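Local atomic coordinates of acyl-CoA thioesterase (Alicyclobacillus acidocaldarius subsp. acidocaldarius, PDB entry 3RQB), a protein that has a double hotdog fold and probably hydrolyses acyl-CoA thioesters, although its natural substrate is not known. Residues 33-38 with 144-149; 38-43 with 189-194; 180-185 with 221-226; 214-219 with 255-260. One frame throughout, in Å; residues are numbered along the deposited sequence. Where two conformers were deposited one is given.

Contact 1: residues 33-38 with 144-149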
loop_
_atom_site.group_PDB
_atom_site.type_symbol
_atom_site.label_atom_id
_atom_site.label_comp_id
_atom_site.label_asym_id
_atom_site.label_seq_id
_atom_site.Cartn_x
_atom_site.Cartn_y
_atom_site.Cartn_z
ATOM N N TYR B 33 -4.065 24.235 5.028
ATOM C CA TYR B 33 -4.095 22.774 5.148
ATOM C C TYR B 33 -3.068 22.207 6.126
ATOM O O TYR B 33 -2.863 20.994 6.197
ATOM C CB TYR B 33 -4.012 22.082 3.789
ATOM C CG TYR B 33 -5.366 21.858 3.146
ATOM C CD1 TYR B 33 -6.080 20.683 3.367
ATOM C CD2 TYR B 33 -5.935 22.827 2.318
ATOM C CE1 TYR B 33 -7.319 20.474 2.776
ATOM C CE2 TYR B 33 -7.173 22.631 1.720
ATOM C CZ TYR B 33 -7.861 21.453 1.952
ATOM O OH TYR B 33 -9.090 21.254 1.355
ATOM N N TYR B 34 -2.384 23.088 6.839
ATOM C CA TYR B 34 -1.360 22.642 7.766
ATOM C C TYR B 34 -1.929 21.663 8.784
ATOM O O TYR B 34 -3.104 21.758 9.145
ATOM C CB TYR B 34 -0.739 23.821 8.502
ATOM C CG TYR B 34 0.575 23.444 9.130
ATOM C CD1 TYR B 34 1.711 23.284 8.345
ATOM C CD2 TYR B 34 0.682 23.222 10.500
ATOM C CE1 TYR B 34 2.916 22.928 8.895
ATOM C CE2 TYR B 34 1.892 22.864 11.066
ATOM C CZ TYR B 34 3.005 22.721 10.253
ATOM O OH TYR B 34 4.222 22.370 10.783
ATOM N N ASN B 35 -1.100 20.720 9.230
ATOM C CA ASN B 35 -1.537 19.809 10.243
ATOM C C ASN B 35 -0.685 19.930 11.499
ATOM O O ASN B 35 -1.061 20.637 12.429
ATOM C CB ASN B 35 -1.432 18.384 9.679
ATOM C CG ASN B 35 -2.063 17.353 10.580
ATOM O OD1 ASN B 35 -3.238 17.455 10.933
ATOM N ND2 ASN B 35 -1.298 16.338 10.932
HETATM N N MSE B 36 0.487 19.308 11.500
HETATM C CA MSE B 36 1.508 19.572 12.504
HETATM C C MSE B 36 2.780 19.248 11.791
HETATM O O MSE B 36 2.783 18.347 10.958
HETATM C CB MSE B 36 1.393 18.644 13.707
HETATM C CG MSE B 36 -0.015 18.306 14.117
HETATM SE SE MSE B 36 -0.166 17.825 15.996
HETATM C CE MSE B 36 -1.921 16.966 15.914
ATOM N N VAL B 37 3.861 19.951 12.099
ATOM C CA VAL B 37 5.147 19.576 11.528
ATOM C C VAL B 37 5.015 19.274 10.027
ATOM O O VAL B 37 5.492 18.251 9.536
ATOM C CB VAL B 37 5.770 18.382 12.285
ATOM C CG1 VAL B 37 5.616 18.577 13.786
ATOM C CG2 VAL B 37 5.117 17.084 11.877
ATOM N N GLY B 38 4.374 20.176 9.296
ATOM C CA GLY B 38 4.078 19.923 7.901
ATOM C C GLY B 38 2.611 19.693 7.592
ATOM O O GLY B 38 1.789 19.529 8.488
ATOM N N LEU B 144 -7.584 21.295 14.019
ATOM C CA LEU B 144 -6.449 21.363 13.112
ATOM C C LEU B 144 -6.853 22.218 11.927
ATOM O O LEU B 144 -8.012 22.209 11.512
ATOM C CB LEU B 144 -6.032 19.970 12.652
ATOM C CG LEU B 144 -5.070 19.269 13.609
ATOM C CD1 LEU B 144 -4.984 17.774 13.316
ATOM C CD2 LEU B 144 -3.700 19.938 13.533
ATOM N N PRO B 145 -5.904 22.984 11.386
ATOM C CA PRO B 145 -6.256 23.919 10.311
ATOM C C PRO B 145 -7.035 23.242 9.183
ATOM O O PRO B 145 -8.070 23.760 8.767
ATOM C CB PRO B 145 -4.891 24.391 9.815
ATOM C CG PRO B 145 -4.011 24.308 11.056
ATOM C CD PRO B 145 -4.501 23.113 11.823
ATOM N N TRP B 146 -6.574 22.076 8.738
ATOM C CA TRP B 146 -7.200 21.379 7.621
ATOM C C TRP B 146 -8.533 20.720 7.987
ATOM O O TRP B 146 -9.355 20.459 7.111
ATOM C CB TRP B 146 -6.252 20.325 7.058
ATOM C CG TRP B 146 -6.031 19.195 7.994
ATOM C CD1 TRP B 146 -4.996 19.048 8.874
ATOM C CD2 TRP B 146 -6.871 18.047 8.165
ATOM N NE1 TRP B 146 -5.136 17.877 9.578
ATOM C CE2 TRP B 146 -6.279 17.241 9.162
ATOM C CE3 TRP B 146 -8.064 17.617 7.571
ATOM C CZ2 TRP B 146 -6.839 16.026 9.581
ATOM C CZ3 TRP B 146 -8.622 16.408 7.987
ATOM C CH2 TRP B 146 -8.010 15.630 8.984
HETATM N N MSE B 147 -8.738 20.460 9.278
HETATM C CA MSE B 147 -9.983 19.855 9.756
HETATM C C MSE B 147 -11.191 20.706 9.369
HETATM O O MSE B 147 -12.328 20.223 9.329
HETATM C CB MSE B 147 -9.975 19.688 11.284
HETATM C CG MSE B 147 -9.042 18.621 11.850
HETATM SE SE MSE B 147 -9.296 18.366 13.784
HETATM C CE MSE B 147 -11.017 17.431 13.750
ATOM N N GLN B 148 -10.941 21.982 9.099
ATOM C CA GLN B 148 -12.013 22.924 8.830
ATOM C C GLN B 148 -12.562 22.702 7.437
ATOM O O GLN B 148 -13.629 23.205 7.079
ATOM C CB GLN B 148 -11.500 24.344 8.954
ATOM C CG GLN B 148 -10.685 24.813 7.787
ATOM C CD GLN B 148 -10.334 26.272 7.936
ATOM O OE1 GLN B 148 -11.047 27.023 8.604
ATOM N NE2 GLN B 148 -9.226 26.683 7.334
ATOM N N TRP B 149 -11.809 21.933 6.665
ATOM C CA TRP B 149 -12.108 21.666 5.265
ATOM C C TRP B 149 -12.911 20.386 5.087
ATOM O O TRP B 149 -13.125 19.926 3.959
ATOM C CB TRP B 149 -10.811 21.591 4.456
ATOM C CG TRP B 149 -10.006 22.838 4.552
ATOM C CD1 TRP B 149 -8.706 22.958 4.966
ATOM C CD2 TRP B 149 -10.459 24.155 4.259
ATOM N NE1 TRP B 149 -8.319 24.278 4.930
ATOM C CE2 TRP B 149 -9.377 25.032 4.498
ATOM C CE3 TRP B 149 -11.674 24.680 3.806
ATOM C CZ2 TRP B 149 -9.477 26.408 4.299
ATOM C CZ3 TRP B 149 -11.772 26.042 3.611
ATOM C CH2 TRP B 149 -10.680 26.894 3.859
#

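Contact 2: residues 38-43 with 189-194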
loop_
_atom_site.group_PDB
_atom_site.type_symbol
_atom_site.label_atom_id
_atom_site.label_comp_id
_atom_site.label_asym_id
_atom_site.label_seq_id
_atom_site.Cartn_x
_atom_site.Cartn_y
_atom_site.Cartn_z
ATOM N N GLY B 38 4.374 20.176 9.296
ATOM C CA GLY B 38 4.078 19.923 7.901
ATOM C C GLY B 38 2.611 19.693 7.592
ATOM O O GLY B 38 1.789 19.529 8.488
ATOM N N PRO B 39 2.281 19.702 6.296
ATOM C CA PRO B 39 0.928 19.766 5.739
ATOM C C PRO B 39 0.150 18.472 5.904
ATOM O O PRO B 39 0.735 17.401 6.075
ATOM C CB PRO B 39 1.177 20.012 4.248
ATOM C CG PRO B 39 2.661 20.301 4.121
ATOM C CD PRO B 39 3.295 19.587 5.239
ATOM N N PHE B 40 -1.172 18.592 5.844
ATOM C CA PHE B 40 -2.063 17.449 5.914
ATOM C C PHE B 40 -1.715 16.463 4.808
ATOM O O PHE B 40 -1.645 16.830 3.632
ATOM C CB PHE B 40 -3.511 17.922 5.784
ATOM C CG PHE B 40 -4.495 16.816 5.575
ATOM C CD1 PHE B 40 -4.572 15.761 6.468
ATOM C CD2 PHE B 40 -5.358 16.837 4.493
ATOM C CE1 PHE B 40 -5.488 14.742 6.279
ATOM C CE2 PHE B 40 -6.276 15.823 4.297
ATOM C CZ PHE B 40 -6.344 14.776 5.191
ATOM N N GLY B 41 -1.497 15.212 5.189
ATOM C CA GLY B 41 -1.016 14.218 4.253
ATOM C C GLY B 41 -1.920 14.020 3.061
ATOM O O GLY B 41 -1.452 13.794 1.949
ATOM N N GLY B 42 -3.223 14.098 3.293
ATOM C CA GLY B 42 -4.193 13.801 2.259
ATOM C C GLY B 42 -4.159 14.842 1.165
ATOM O O GLY B 42 -4.445 14.555 -0.001
ATOM N N ILE B 43 -3.812 16.068 1.539
ATOM C CA ILE B 43 -3.756 17.128 0.551
ATOM C C ILE B 43 -2.495 17.003 -0.277
ATOM O O ILE B 43 -2.499 17.258 -1.485
ATOM C CB ILE B 43 -3.796 18.508 1.184
ATOM C CG1 ILE B 43 -4.528 19.449 0.239
ATOM C CG2 ILE B 43 -2.383 19.003 1.483
ATOM C CD1 ILE B 43 -5.707 18.780 -0.441
ATOM N N CYS B 189 -8.956 9.838 2.729
ATOM C CA CYS B 189 -8.418 8.648 3.388
ATOM C C CYS B 189 -7.392 8.969 4.460
ATOM O O CYS B 189 -7.013 8.093 5.239
ATOM C CB CYS B 189 -7.796 7.700 2.373
ATOM S SG CYS B 189 -8.896 7.249 1.012
ATOM N N ASP B 190 -6.897 10.201 4.462
ATOM C CA ASP B 190 -6.094 10.676 5.578
ATOM C C ASP B 190 -6.916 11.465 6.595
ATOM O O ASP B 190 -6.358 12.059 7.517
ATOM C CB ASP B 190 -4.849 11.451 5.142
ATOM C CG ASP B 190 -3.849 11.603 6.280
ATOM O OD1 ASP B 190 -3.785 10.667 7.107
ATOM O OD2 ASP B 190 -3.147 12.640 6.373
ATOM N N THR B 191 -8.233 11.505 6.419
ATOM C CA THR B 191 -9.065 12.288 7.335
ATOM C C THR B 191 -9.350 11.558 8.658
ATOM O O THR B 191 -10.009 12.097 9.548
ATOM C CB THR B 191 -10.396 12.717 6.682
ATOM O OG1 THR B 191 -11.199 11.564 6.411
ATOM C CG2 THR B 191 -10.138 13.451 5.391
ATOM N N PHE B 192 -8.839 10.339 8.788
ATOM C CA PHE B 192 -9.011 9.574 10.021
ATOM C C PHE B 192 -8.078 10.002 11.141
ATOM O O PHE B 192 -6.869 10.158 10.947
ATOM C CB PHE B 192 -8.816 8.082 9.765
ATOM C CG PHE B 192 -9.843 7.493 8.850
ATOM C CD1 PHE B 192 -11.177 7.470 9.215
ATOM C CD2 PHE B 192 -9.476 6.958 7.629
ATOM C CE1 PHE B 192 -12.133 6.927 8.373
ATOM C CE2 PHE B 192 -10.424 6.421 6.785
ATOM C CZ PHE B 192 -11.756 6.402 7.158
ATOM N N VAL B 193 -8.657 10.166 12.321
ATOM C CA VAL B 193 -7.879 10.358 13.524
ATOM C C VAL B 193 -6.859 9.233 13.608
ATOM O O VAL B 193 -7.168 8.096 13.264
ATOM C CB VAL B 193 -8.794 10.318 14.738
ATOM C CG1 VAL B 193 -8.038 9.860 15.974
ATOM C CG2 VAL B 193 -9.422 11.685 14.944
ATOM N N PRO B 194 -5.630 9.550 14.054
ATOM C CA PRO B 194 -4.527 8.583 14.087
ATOM C C PRO B 194 -4.880 7.410 14.976
ATOM O O PRO B 194 -5.257 7.631 16.133
ATOM C CB PRO B 194 -3.389 9.379 14.744
ATOM C CG PRO B 194 -3.736 10.791 14.520
ATOM C CD PRO B 194 -5.227 10.843 14.625
#

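Contact 3: residues 180-185 with 221-226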
loop_
_atom_site.group_PDB
_atom_site.type_symbol
_atom_site.label_atom_id
_atom_site.label_comp_id
_atom_site.label_asym_id
_atom_site.label_seq_id
_atom_site.Cartn_x
_atom_site.Cartn_y
_atom_site.Cartn_z
ATOM N N LEU B 180 -17.339 14.878 -5.902
ATOM C CA LEU B 180 -16.282 13.926 -5.633
ATOM C C LEU B 180 -15.516 13.581 -6.891
ATOM O O LEU B 180 -16.112 13.383 -7.947
ATOM C CB LEU B 180 -16.848 12.653 -5.017
ATOM C CG LEU B 180 -15.753 11.719 -4.510
ATOM C CD1 LEU B 180 -14.829 12.452 -3.539
ATOM C CD2 LEU B 180 -16.365 10.501 -3.857
ATOM N N ASP B 181 -14.192 13.528 -6.765
ATOM C CA ASP B 181 -13.321 13.020 -7.819
ATOM C C ASP B 181 -12.183 12.234 -7.180
ATOM O O ASP B 181 -12.170 12.035 -5.975
ATOM C CB ASP B 181 -12.794 14.155 -8.705
ATOM C CG ASP B 181 -11.687 14.959 -8.046
ATOM O OD1 ASP B 181 -11.562 14.920 -6.806
ATOM O OD2 ASP B 181 -10.941 15.641 -8.780
ATOM N N HIS B 182 -11.223 11.788 -7.971
ATOM C CA HIS B 182 -10.206 10.884 -7.442
ATOM C C HIS B 182 -9.300 11.504 -6.385
ATOM O O HIS B 182 -9.094 10.929 -5.316
ATOM C CB HIS B 182 -9.397 10.267 -8.581
ATOM C CG HIS B 182 -10.214 9.384 -9.475
ATOM N ND1 HIS B 182 -10.371 8.032 -9.249
ATOM C CD2 HIS B 182 -10.943 9.665 -10.582
ATOM C CE1 HIS B 182 -11.149 7.516 -10.183
ATOM N NE2 HIS B 182 -11.511 8.487 -11.005
ATOM N N ALA B 183 -8.761 12.681 -6.667
ATOM C CA ALA B 183 -7.834 13.287 -5.715
ATOM C C ALA B 183 -8.519 13.590 -4.372
ATOM O O ALA B 183 -7.953 13.351 -3.305
ATOM C CB ALA B 183 -7.169 14.532 -6.312
ATOM N N ALA B 184 -9.745 14.098 -4.434
ATOM C CA ALA B 184 -10.493 14.456 -3.235
ATOM C C ALA B 184 -10.677 13.211 -2.393
ATOM O O ALA B 184 -10.651 13.244 -1.149
ATOM C CB ALA B 184 -11.840 15.026 -3.616
ATOM N N LEU B 185 -10.861 12.108 -3.104
ATOM C CA LEU B 185 -11.097 10.817 -2.500
ATOM C C LEU B 185 -9.845 10.309 -1.789
ATOM O O LEU B 185 -9.912 9.879 -0.645
ATOM C CB LEU B 185 -11.556 9.845 -3.578
ATOM C CG LEU B 185 -11.830 8.428 -3.088
ATOM C CD1 LEU B 185 -12.625 8.447 -1.785
ATOM C CD2 LEU B 185 -12.549 7.621 -4.161
ATOM N N THR B 221 -18.824 5.450 -11.008
ATOM C CA THR B 221 -19.381 5.272 -9.676
ATOM C C THR B 221 -18.903 6.375 -8.750
ATOM O O THR B 221 -19.696 7.012 -8.049
ATOM C CB THR B 221 -18.936 3.945 -9.054
ATOM O OG1 THR B 221 -19.580 2.850 -9.726
ATOM C CG2 THR B 221 -19.287 3.924 -7.559
ATOM N N ILE B 222 -17.593 6.595 -8.749
ATOM C CA ILE B 222 -16.992 7.614 -7.898
ATOM C C ILE B 222 -17.675 8.979 -8.092
ATOM O O ILE B 222 -18.145 9.604 -7.134
ATOM C CB ILE B 222 -15.458 7.697 -8.128
ATOM C CG1 ILE B 222 -14.759 6.490 -7.466
ATOM C CG2 ILE B 222 -14.909 9.021 -7.607
ATOM C CD1 ILE B 222 -13.298 6.241 -7.894
ATOM N N PHE B 223 -17.749 9.417 -9.344
ATOM C CA PHE B 223 -18.336 10.706 -9.683
ATOM C C PHE B 223 -19.795 10.803 -9.263
ATOM O O PHE B 223 -20.254 11.852 -8.810
ATOM C CB PHE B 223 -18.182 10.946 -11.176
ATOM C CG PHE B 223 -16.747 10.972 -11.622
ATOM C CD1 PHE B 223 -15.746 11.380 -10.747
ATOM C CD2 PHE B 223 -16.385 10.581 -12.903
ATOM C CE1 PHE B 223 -14.410 11.415 -11.146
ATOM C CE2 PHE B 223 -15.044 10.604 -13.305
ATOM C CZ PHE B 223 -14.060 11.024 -12.425
ATOM N N ARG B 224 -20.493 9.679 -9.368
ATOM C CA ARG B 224 -21.910 9.581 -9.055
ATOM C C ARG B 224 -22.253 10.202 -7.690
ATOM O O ARG B 224 -23.340 10.748 -7.499
ATOM C CB ARG B 224 -22.283 8.099 -9.076
ATOM C CG ARG B 224 -23.756 7.762 -9.011
ATOM C CD ARG B 224 -23.934 6.260 -9.229
ATOM N NE ARG B 224 -23.261 5.811 -10.453
ATOM C CZ ARG B 224 -22.594 4.664 -10.578
ATOM N NH1 ARG B 224 -22.504 3.831 -9.545
ATOM N NH2 ARG B 224 -22.017 4.349 -11.736
ATOM N N GLN B 225 -21.321 10.113 -6.747
ATOM C CA GLN B 225 -21.541 10.579 -5.376
ATOM C C GLN B 225 -21.749 12.094 -5.256
ATOM O O GLN B 225 -22.450 12.568 -4.358
ATOM C CB GLN B 225 -20.364 10.161 -4.491
ATOM C CG GLN B 225 -19.940 8.711 -4.652
ATOM C CD GLN B 225 -21.000 7.721 -4.195
ATOM O OE1 GLN B 225 -21.703 7.949 -3.213
ATOM N NE2 GLN B 225 -21.112 6.611 -4.906
ATOM N N GLY B 226 -21.129 12.859 -6.145
ATOM C CA GLY B 226 -21.291 14.294 -6.087
ATOM C C GLY B 226 -20.909 14.705 -4.688
ATOM O O GLY B 226 -19.824 14.364 -4.210
#

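Contact 4: residues 214-219 with 255-260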
loop_
_atom_site.group_PDB
_atom_site.type_symbol
_atom_site.label_atom_id
_atom_site.label_comp_id
_atom_site.label_asym_id
_atom_site.label_seq_id
_atom_site.Cartn_x
_atom_site.Cartn_y
_atom_site.Cartn_z
ATOM N N TYR B 214 -6.043 2.342 -3.152
ATOM C CA TYR B 214 -6.518 1.674 -4.348
ATOM C C TYR B 214 -7.927 2.178 -4.621
ATOM O O TYR B 214 -8.763 2.187 -3.704
ATOM C CB TYR B 214 -6.559 0.165 -4.102
ATOM C CG TYR B 214 -5.215 -0.468 -3.820
ATOM C CD1 TYR B 214 -4.029 0.222 -4.058
ATOM C CD2 TYR B 214 -5.134 -1.766 -3.340
ATOM C CE1 TYR B 214 -2.801 -0.367 -3.822
ATOM C CE2 TYR B 214 -3.912 -2.363 -3.097
ATOM C CZ TYR B 214 -2.750 -1.664 -3.338
ATOM O OH TYR B 214 -1.538 -2.269 -3.099
ATOM N N PHE B 215 -8.218 2.609 -5.847
ATOM C CA PHE B 215 -9.601 2.985 -6.130
ATOM C C PHE B 215 -10.323 1.797 -6.742
ATOM O O PHE B 215 -10.193 1.552 -7.935
ATOM C CB PHE B 215 -9.649 4.107 -7.167
ATOM C CG PHE B 215 -8.816 5.300 -6.823
ATOM C CD1 PHE B 215 -9.375 6.381 -6.163
ATOM C CD2 PHE B 215 -7.480 5.356 -7.184
ATOM C CE1 PHE B 215 -8.614 7.493 -5.845
ATOM C CE2 PHE B 215 -6.712 6.462 -6.871
ATOM C CZ PHE B 215 -7.281 7.534 -6.200
ATOM N N LEU B 216 -11.191 1.152 -5.969
ATOM C CA LEU B 216 -11.834 -0.083 -6.415
ATOM C C LEU B 216 -13.029 0.197 -7.317
ATOM O O LEU B 216 -13.306 -0.544 -8.269
ATOM C CB LEU B 216 -12.215 -0.961 -5.215
ATOM C CG LEU B 216 -10.975 -1.389 -4.424
ATOM C CD1 LEU B 216 -11.294 -1.631 -2.955
ATOM C CD2 LEU B 216 -10.324 -2.610 -5.071
ATOM N N ALA B 217 -13.732 1.277 -7.009
ATOM C CA ALA B 217 -14.895 1.646 -7.782
ATOM C C ALA B 217 -14.457 2.245 -9.104
ATOM O O ALA B 217 -13.490 3.021 -9.171
ATOM C CB ALA B 217 -15.749 2.624 -7.014
ATOM N N ASP B 218 -15.173 1.867 -10.156
ATOM C CA ASP B 218 -14.989 2.460 -11.469
ATOM C C ASP B 218 -15.144 3.958 -11.339
ATOM O O ASP B 218 -15.904 4.440 -10.504
ATOM C CB ASP B 218 -16.067 1.940 -12.418
ATOM C CG ASP B 218 -17.474 2.197 -11.890
ATOM O OD1 ASP B 218 -17.811 1.623 -10.826
ATOM O OD2 ASP B 218 -18.234 2.966 -12.529
ATOM N N PRO B 219 -14.446 4.708 -12.187
ATOM C CA PRO B 219 -14.549 6.166 -12.162
ATOM C C PRO B 219 -15.991 6.703 -12.126
ATOM O O PRO B 219 -16.250 7.649 -11.378
ATOM C CB PRO B 219 -13.841 6.568 -13.459
ATOM C CG PRO B 219 -12.767 5.541 -13.603
ATOM C CD PRO B 219 -13.402 4.247 -13.121
ATOM N N GLY B 255 -23.733 1.429 -0.220
ATOM C CA GLY B 255 -23.037 0.218 0.168
ATOM C C GLY B 255 -21.961 -0.192 -0.821
ATOM O O GLY B 255 -21.347 -1.250 -0.663
ATOM N N ASP B 256 -21.726 0.649 -1.829
ATOM C CA ASP B 256 -20.649 0.423 -2.793
ATOM C C ASP B 256 -19.288 0.755 -2.197
ATOM O O ASP B 256 -19.108 1.800 -1.556
ATOM C CB ASP B 256 -20.866 1.264 -4.046
ATOM C CG ASP B 256 -22.176 0.947 -4.742
ATOM O OD1 ASP B 256 -22.188 0.069 -5.635
ATOM O OD2 ASP B 256 -23.199 1.576 -4.393
ATOM N N LEU B 257 -18.319 -0.121 -2.436
ATOM C CA LEU B 257 -16.997 0.058 -1.866
ATOM C C LEU B 257 -16.155 0.902 -2.813
ATOM O O LEU B 257 -15.834 0.488 -3.929
ATOM C CB LEU B 257 -16.328 -1.297 -1.657
ATOM C CG LEU B 257 -14.881 -1.220 -1.171
ATOM C CD1 LEU B 257 -14.825 -0.606 0.215
ATOM C CD2 LEU B 257 -14.241 -2.596 -1.169
ATOM N N LEU B 258 -15.794 2.088 -2.347
ATOM C CA LEU B 258 -15.138 3.094 -3.176
ATOM C C LEU B 258 -13.615 2.929 -3.254
ATOM O O LEU B 258 -13.055 2.816 -4.345
ATOM C CB LEU B 258 -15.547 4.496 -2.735
ATOM C CG LEU B 258 -17.066 4.662 -2.595
ATOM C CD1 LEU B 258 -17.426 6.007 -2.002
ATOM C CD2 LEU B 258 -17.762 4.481 -3.924
ATOM N N ALA B 259 -12.937 3.004 -2.111
ATOM C CA ALA B 259 -11.492 2.788 -2.081
ATOM C C ALA B 259 -11.023 2.094 -0.818
ATOM O O ALA B 259 -11.748 2.000 0.168
ATOM C CB ALA B 259 -10.756 4.095 -2.256
ATOM N N THR B 260 -9.792 1.609 -0.867
ATOM C CA THR B 260 -9.159 0.997 0.279
ATOM C C THR B 260 -7.803 1.672 0.461
ATOM O O THR B 260 -7.164 2.062 -0.524
ATOM C CB THR B 260 -9.004 -0.530 0.088
ATOM O OG1 THR B 260 -8.422 -1.111 1.264
ATOM C CG2 THR B 260 -8.122 -0.836 -1.108
#

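Contact 1: residues 33-38 with 144-149
The phenol ring of Tyr-33 overlaps the five-membered ring of Trp-149 in an offset stack. The ring planes are 21° apart and the centroids 4.1 Å. Trp-149 CD1 lies over the centre of one phenol face, 3.5 Å from Tyr-33 CZ. In this double hotdog protein the contact joins two loops. Residues 33-38 lead to helix 41-53, and 144-149 through a 3-10 turn into strand 150-156. Trp-149 NE1 is hydrogen-bonded to Glu-32 O, which helps to fix the turn of the indole. An alanine in place of Tyr-33 would remove the stacked ring and would probably loosen the packing of Trp-149.

Trp-146 has its CG in the crowded position between the backbone N and the carbonyl carbon (chi1 69°). Its indole runs alongside Asn-35. Trp-146 NE1 donates a hydrogen bond to Asn-35 OD1, modelled very short at 2.4 Å; nothing rests on that length. The acceptor lies in the indole plane, but the donor stands above the amide plane. Tyr-34 O meets the same indole edge, 3.3 Å from Trp-146 CD1, and also touches the Pro-145 ring. Met-36, a selenomethionine, crosses Leu-144 at about a right angle, with Met-36 CG 4.1 Å from Leu-144 CD2.

Contact 2: residues 38-43 with 189-194
From CB, with CG anti to the backbone N (chi1 169°), the ring of Phe-40 is carried to the loop 189-194. Phe-40 is the N-cap of helix 41-53, and the contact joins that helix of the N-terminal hotdog to a loop of the C-terminal one. Phe-40 CD1 passes the carboxylate of Asp-190, 3.4 Å from Asp-190 OD2. Phe-40 CE1 lies 3.1 Å from both the backbone Asp-190 O and the carboxylate Asp-190 OD2. Phe-40 CZ, the tip, lies 3.6 Å from Asp-190 O and more loosely, 4.0 Å, from Thr-191 CG2. Asp-190 O and Thr-191 N both lie at the ring edge, near its plane. The two side chains point in opposite senses, with ring and carboxylate planes nearly parallel, 5° apart. Gly-42 N sits over the centre of one ring face, and Trp-146 stacks on the opposite face. An alanine here would remove this ring and would probably disturb the seating of both Trp-146 and Asp-190.

Asp-190 also touches Gln-263 of strand 257-267. Thr-191 OG1 is hydrogen-bonded to Leu-188 O. Asp-190 CB packs 3.6 Å from Gly-42 N. Asp-190 OD2 lies 3.3 Å from Gly-41 N, where a CB on the glycine would clash. The carboxylate thus lies at the amino end of helix 41-53, whose dipole would probably favour the ionised form.

Contact 3: residues 180-185 with 221-226
The amino end of helix 182-188 packs against the carboxyl end of helix 219-224, inside the C-terminal hotdog half of the chain. Asp-181 is the N-cap of the first helix. Its CG sits in the crowded position between the backbone N and the carbonyl carbon (chi1 76°), which turns the carboxylate back over the helix end. Asp-181 OD1 accepts from Ala-184 N at 3.1 Å, and the donor stands above the carboxylate plane. The same oxygen forms a salt bridge with Arg-178, so a charge and a helix amide share it.

Apolar side chains fill the space between the helices. Leu-180 points at the second helix, its CG anti to the backbone N. Its CD2 branch lies beside Gln-225, 4.1 Å from Gln-225 CB, and its CG meets the CG2 branch of Ile-222 at 4.2 Å. Ile-222 reaches across with its other branch. Its CD1 lies 3.4 Å from His-182 CE1 and 4.0 Å from Leu-185 CD2, crossing both side chains at about right angles.

The Phe-223 ring turns its edge to the start of helix 182-188, to Asp-181 CA and Leu-180 O. The ring and the imidazole of His-182 are turned 85° apart, and His-182 also meets Phe-215 edge-to-face. Gly-226 leaves the helix with a positive phi of 55°, a conformation that favours glycine. Its carbonyl comes back to the other segment, with Gly-226 O 3.0 Å from Leu-180 N.

Contact 4: residues 214-219 with 255-260
Strands 206-215 and 257-267 are antiparallel neighbours in the hotdog sheet, and they meet here at the end of the first and the start of the second. Tyr-214 and Thr-260 form a hydrogen-bonded pair. Tyr-214 N donates to Thr-260 O at 2.9 Å, nearly along the C=O axis. Thr-260 N returns a bond to Tyr-214 O at 3.1 Å, in the carbonyl plane. Beyond this pair the register changes. Leu-258 O takes two donors, Leu-216 N at 3.0 Å and Ala-217 N at 3.2 Å, both above its carbonyl plane. The bond from Ala-217 N is the straighter, 170° at the hydrogen against 132°. On the other side Leu-258 and Ala-259 both face Val-250, a classic beta bulge. Two carbonyls of the first segment, Phe-215 O and Leu-216 O, accept from the guanidinium of Arg-115.

The side chains of the pair lie side by side, with Thr-260 CG2 3.5 Å from Tyr-214 CB. Leu-216 CD1 touches the same methyl and lies 3.6 Å from Leu-257 CD2. Thr-260 OG1 makes a weak hydrogen bond to Gly-248 O. Tyr-214 OH is hydrogen-bonded to Thr-262 OG1 of the second subunit. Asp-218 is the N-cap of helix 219-224, and its OD1 is also hydrogen-bonded to Thr-221 OG1.

Strand 61-69 flanks the first segment and strand 243-251 the second. Ala-217 packs on helix 219-224, Phe-215 on helix 182-188, and Leu-216 and Leu-257 on Thr-237 of the second subunit.

From the N terminus, residues 33-38 come first. Contact 1 closes a long loop to 144-149, and so joins the start of the N-terminal hotdog half to the approach of strand 150-156. Contact 2 shares Gly-38 with it and reaches on to 189-194, so these two cross. They touch where Phe-40 meets Tyr-33 and Trp-146. Contact 3 opens at 180-185, before contact 2 closes, and crosses it as well. Contact 4 opens at 214-219, before contact 3 closes at 221-226, and ends at 255-260, so contacts 3 and 4 cross. They touch where Ile-222 meets Ala-217 and where His-182 and Leu-185 meet Phe-215. Contacts 1 and 2 tie the halves together, while contacts 3 and 4 lie within the C-terminal hotdog half.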